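Local coordinates for protein 2-hydroxyisocaproyl-CoA dehydratase activator (Clostridium difficile, PDB 4EHU) that hydrolyses ATP as it passes one electron from its [4Fe-4S] cluster to (R)-2-hydroxyisocaproyl-CoA dehydratase, activating that enzyme for L-leucine fermentation, at residues Val211-Val216 with Ile235-Pro240. Numbering follows the deposited sequence. Where two conformers were deposited one is given.
Sequences VMVGGV and IVPDIP. With ANP (phosphoaminophosphonic acid-adenylate ester), chain D.
Met212 N donates to Ile235 O at 3.0 Å, approaching almost in line with the carbonyl (C=O...N 165°). This bond joins strand 210-213 to the short parallel strand 234-235 at the edge of a five-stranded mixed sheet of the actin-type ATPase fold. The next bond skips the bend at 236-239. Gly214 N reaches Pro240 O at 2.9 Å, with the donor well above the carbonyl plane. The same oxygen takes a weak second bond from Thr243 OG1, in helix 243-261.

The strand then runs into Gly214 and Gly215, which line the nucleotide pocket; the bond to Pro240 probably helps to place them. Gly215 N donates to O2A of the bound ATP analogue ANP at 2.8 Å. Gly215, which has no side chain, lies close against the ribose. Gly214 has a positive phi (95°), a conformation that suits glycine.

The remaining packing is apolar. The Pro237 ring lies obliquely across Val211 and Val213. Pro237 CD is 3.9 Å from Val211 CG1, which stands anti to the backbone N (chi1 174°). Pro237 CG meets Val213 CG1 at 4.2 Å. Helix 79-90 packs on these three residues, and helix 220-230 touches Met212 and Val236 through Val223. Pro237 has no N-H to donate. Met212 O is buried without a hydrogen-bond partner, and Pro237 CD sits 3.2 Å from it.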
ATOM      1  N   VAL A 211      -1.909  10.879 -23.683  1.00 16.24           N
ATOM      2  CA  VAL A 211      -1.796  12.111 -22.932  1.00 17.40           C
ATOM      3  C   VAL A 211      -1.777  11.813 -21.450  1.00 16.74           C
ATOM      4  O   VAL A 211      -2.593  11.038 -20.965  1.00 17.90           O
ATOM      5  CB  VAL A 211      -2.988  13.046 -23.229  1.00 17.28           C
ATOM      6  CG1 VAL A 211      -2.938  14.291 -22.323  1.00 20.54           C
ATOM      7  CG2 VAL A 211      -2.998  13.429 -24.735  1.00 17.81           C
ATOM      8  N   MET A 212      -0.845  12.418 -20.722  0.51 16.01           N
ATOM      9  CA  MET A 212      -0.853  12.304 -19.264  0.51 13.44           C
ATOM     10  C   MET A 212      -1.374  13.587 -18.616  0.51 19.25           C
ATOM     11  O   MET A 212      -1.011  14.698 -19.003  0.51 17.28           O
ATOM     12  CB  MET A 212       0.527  11.974 -18.692  0.51 17.82           C
ATOM     13  CG  MET A 212       0.465  11.633 -17.196  0.51 15.26           C
ATOM     14  SD  MET A 212       2.046  11.223 -16.443  0.51 20.08           S
ATOM     15  CE  MET A 212       2.529   9.946 -17.602  0.51  7.91           C
ATOM     16  N   VAL A 213      -2.232  13.401 -17.620  1.00 16.57           N
ATOM     17  CA  VAL A 213      -2.803  14.487 -16.849  1.00 17.65           C
ATOM     18  C   VAL A 213      -2.763  14.128 -15.357  1.00 16.18           C
ATOM     19  O   VAL A 213      -2.281  13.047 -14.971  1.00 16.90           O
ATOM     20  CB  VAL A 213      -4.276  14.732 -17.268  1.00 15.39           C
ATOM     21  CG1 VAL A 213      -4.316  15.031 -18.757  1.00 16.90           C
ATOM     22  CG2 VAL A 213      -5.151  13.513 -16.922  1.00 17.99           C
ATOM     23  N   GLY A 214      -3.254  15.047 -14.526  1.00 18.33           N
ATOM     24  CA  GLY A 214      -3.140  14.892 -13.087  1.00 16.60           C
ATOM     25  C   GLY A 214      -1.917  15.627 -12.576  1.00 17.87           C
ATOM     26  O   GLY A 214      -1.015  16.009 -13.356  1.00 18.27           O
ATOM     27  N   GLY A 215      -1.869  15.797 -11.258  1.00 18.13           N
ATOM     28  CA  GLY A 215      -0.791  16.553 -10.638  1.00 16.31           C
ATOM     29  C   GLY A 215       0.550  15.841 -10.820  1.00 14.68           C
ATOM     30  O   GLY A 215       1.582  16.504 -10.932  1.00 18.08           O
ATOM     31  N   VAL A 216       0.530  14.508 -10.863  1.00 16.71           N
ATOM     32  CA  VAL A 216       1.767  13.743 -11.007  1.00 17.18           C
ATOM     33  C   VAL A 216       2.373  13.956 -12.387  1.00 17.92           C
ATOM     34  O   VAL A 216       3.587  13.800 -12.568  1.00 16.74           O
ATOM     35  CB  VAL A 216       1.535  12.250 -10.721  1.00 19.39           C
ATOM     36  CG1 VAL A 216       2.795  11.415 -10.997  1.00 16.29           C
ATOM     37  CG2 VAL A 216       1.102  12.088  -9.276  1.00 19.72           C
ATOM     38  N   ILE A 235       2.176  13.013 -24.564  1.00 16.54           N
ATOM     39  CA  ILE A 235       1.944  14.440 -24.620  1.00 18.08           C
ATOM     40  C   ILE A 235       1.431  14.875 -23.262  1.00 19.08           C
ATOM     41  O   ILE A 235       0.594  14.195 -22.666  1.00 18.30           O
ATOM     42  CB  ILE A 235       0.904  14.793 -25.697  1.00 20.53           C
ATOM     43  CG1 ILE A 235       1.419  14.377 -27.078  1.00 23.21           C
ATOM     44  CG2 ILE A 235       0.582  16.291 -25.663  1.00 24.19           C
ATOM     45  CD1 ILE A 235       0.356  14.460 -28.175  1.00 26.69           C
ATOM     46  N   VAL A 236       1.949  15.982 -22.754  1.00 18.78           N
ATOM     47  CA  VAL A 236       1.474  16.545 -21.506  1.00 19.99           C
ATOM     48  C   VAL A 236       0.977  17.975 -21.795  1.00 19.29           C
ATOM     49  O   VAL A 236       1.703  18.785 -22.366  1.00 21.12           O
ATOM     50  CB  VAL A 236       2.583  16.585 -20.428  1.00 24.73           C
ATOM     51  CG1 VAL A 236       2.027  17.111 -19.102  1.00 22.89           C
ATOM     52  CG2 VAL A 236       3.188  15.191 -20.207  1.00 21.73           C
ATOM     53  N   PRO A 237      -0.264  18.290 -21.416  1.00 18.53           N
ATOM     54  CA  PRO A 237      -0.762  19.662 -21.602  1.00 21.42           C
ATOM     55  C   PRO A 237       0.061  20.642 -20.792  1.00 21.02           C
ATOM     56  O   PRO A 237       0.817  20.220 -19.922  1.00 22.39           O
ATOM     57  CB  PRO A 237      -2.188  19.611 -21.032  1.00 22.53           C
ATOM     58  CG  PRO A 237      -2.521  18.149 -20.895  1.00 22.53           C
ATOM     59  CD  PRO A 237      -1.229  17.423 -20.715  1.00 19.73           C
ATOM     60  N   ASP A 238      -0.059  21.942 -21.089  1.00 21.40           N
ATOM     61  CA  ASP A 238       0.621  22.934 -20.290  1.00 26.79           C
ATOM     62  C   ASP A 238       0.096  22.922 -18.861  1.00 27.18           C
ATOM     63  O   ASP A 238       0.811  23.292 -17.934  1.00 26.67           O
ATOM     64  CB  ASP A 238       0.443  24.332 -20.908  1.00 27.15           C
ATOM     65  CG  ASP A 238       1.148  24.463 -22.254  1.00 42.50           C
ATOM     66  OD1 ASP A 238       2.181  23.785 -22.456  1.00 49.79           O
ATOM     67  OD2 ASP A 238       0.672  25.240 -23.108  1.00 48.84           O
ATOM     68  N   ILE A 239      -1.154  22.493 -18.694  1.00 24.98           N
ATOM     69  CA  ILE A 239      -1.840  22.549 -17.393  1.00 24.61           C
ATOM     70  C   ILE A 239      -2.405  21.185 -16.979  1.00 21.09           C
ATOM     71  O   ILE A 239      -3.602  21.033 -16.767  1.00 22.95           O
ATOM     72  CB  ILE A 239      -3.011  23.562 -17.429  1.00 28.65           C
ATOM     73  CG1 ILE A 239      -3.895  23.319 -18.663  1.00 27.13           C
ATOM     74  CG2 ILE A 239      -2.472  24.992 -17.467  1.00 31.62           C
ATOM     75  CD1 ILE A 239      -5.271  24.048 -18.611  1.00 28.85           C
ATOM     76  N   PRO A 240      -1.536  20.175 -16.850  1.00 19.88           N
ATOM     77  CA  PRO A 240      -2.035  18.800 -16.684  1.00 17.79           C
ATOM     78  C   PRO A 240      -2.900  18.573 -15.453  1.00 18.30           C
ATOM     79  O   PRO A 240      -3.810  17.756 -15.494  1.00 19.36           O
ATOM     80  CB  PRO A 240      -0.745  17.968 -16.548  1.00 18.08           C
ATOM     81  CG  PRO A 240       0.277  18.975 -16.058  1.00 18.65           C
ATOM     82  CD  PRO A 240      -0.063  20.253 -16.759  1.00 22.08           C
TER
HETATM   83  PG  ANP D 302      -7.461  11.796  -7.230  1.00 18.56           P
HETATM   84  O1G ANP D 302      -8.749  11.781  -6.416  1.00 19.89           O
HETATM   85  O2G ANP D 302      -7.755  12.149  -8.666  1.00 19.33           O
HETATM   86  O3G ANP D 302      -6.672  10.554  -7.089  1.00 20.61           O
HETATM   87  PB  ANP D 302      -6.335  14.603  -7.039  1.00 19.07           P
HETATM   88  O1B ANP D 302      -6.515  15.583  -5.910  1.00 21.23           O
HETATM   89  O2B ANP D 302      -7.119  14.890  -8.321  1.00 17.41           O
HETATM   90  N3B ANP D 302      -6.564  13.007  -6.411  1.00 18.01           N
HETATM   91  PA  ANP D 302      -4.026  15.660  -8.451  1.00 18.79           P
HETATM   92  O1A ANP D 302      -4.404  17.043  -8.049  1.00 19.66           O
HETATM   93  O2A ANP D 302      -4.264  15.155  -9.857  1.00 17.97           O
HETATM   94  O3A ANP D 302      -4.760  14.609  -7.459  1.00 18.26           O
HETATM   95  O5' ANP D 302      -2.494  15.329  -8.097  1.00 18.30           O
HETATM   96  C5' ANP D 302      -2.037  15.384  -6.742  1.00 19.73           C
HETATM   97  C4' ANP D 302      -0.525  15.183  -6.726  1.00 26.26           C
HETATM   98  O4' ANP D 302       0.246  15.678  -7.811  1.00 22.75           O
HETATM   99  C3' ANP D 302       0.311  14.951  -5.481  1.00 23.33           C
HETATM  100  O3' ANP D 302       0.005  13.683  -4.883  1.00 22.02           O
HETATM  101  C2' ANP D 302       1.741  15.084  -6.016  1.00 25.59           C
HETATM  102  O2' ANP D 302       2.430  13.822  -6.071  1.00 25.85           O
HETATM  103  C1' ANP D 302       1.626  15.653  -7.430  1.00 22.88           C
HETATM  104  N9  ANP D 302       2.091  17.047  -7.547  1.00 21.97           N
HETATM  105  C8  ANP D 302       1.452  18.154  -7.115  1.00 23.52           C
HETATM  106  N7  ANP D 302       2.149  19.270  -7.446  1.00 23.49           N
HETATM  107  C5  ANP D 302       3.254  18.851  -8.112  1.00 20.90           C
HETATM  108  C6  ANP D 302       4.404  19.494  -8.750  1.00 22.14           C
HETATM  109  N6  ANP D 302       4.515  20.844  -8.711  1.00 23.58           N
HETATM  110  N1  ANP D 302       5.326  18.699  -9.350  1.00 20.67           N
HETATM  111  C2  ANP D 302       5.216  17.363  -9.390  1.00 22.10           C
HETATM  112  N3  ANP D 302       4.194  16.708  -8.818  1.00 20.97           N
HETATM  113  C4  ANP D 302       3.206  17.391  -8.189  1.00 20.77           C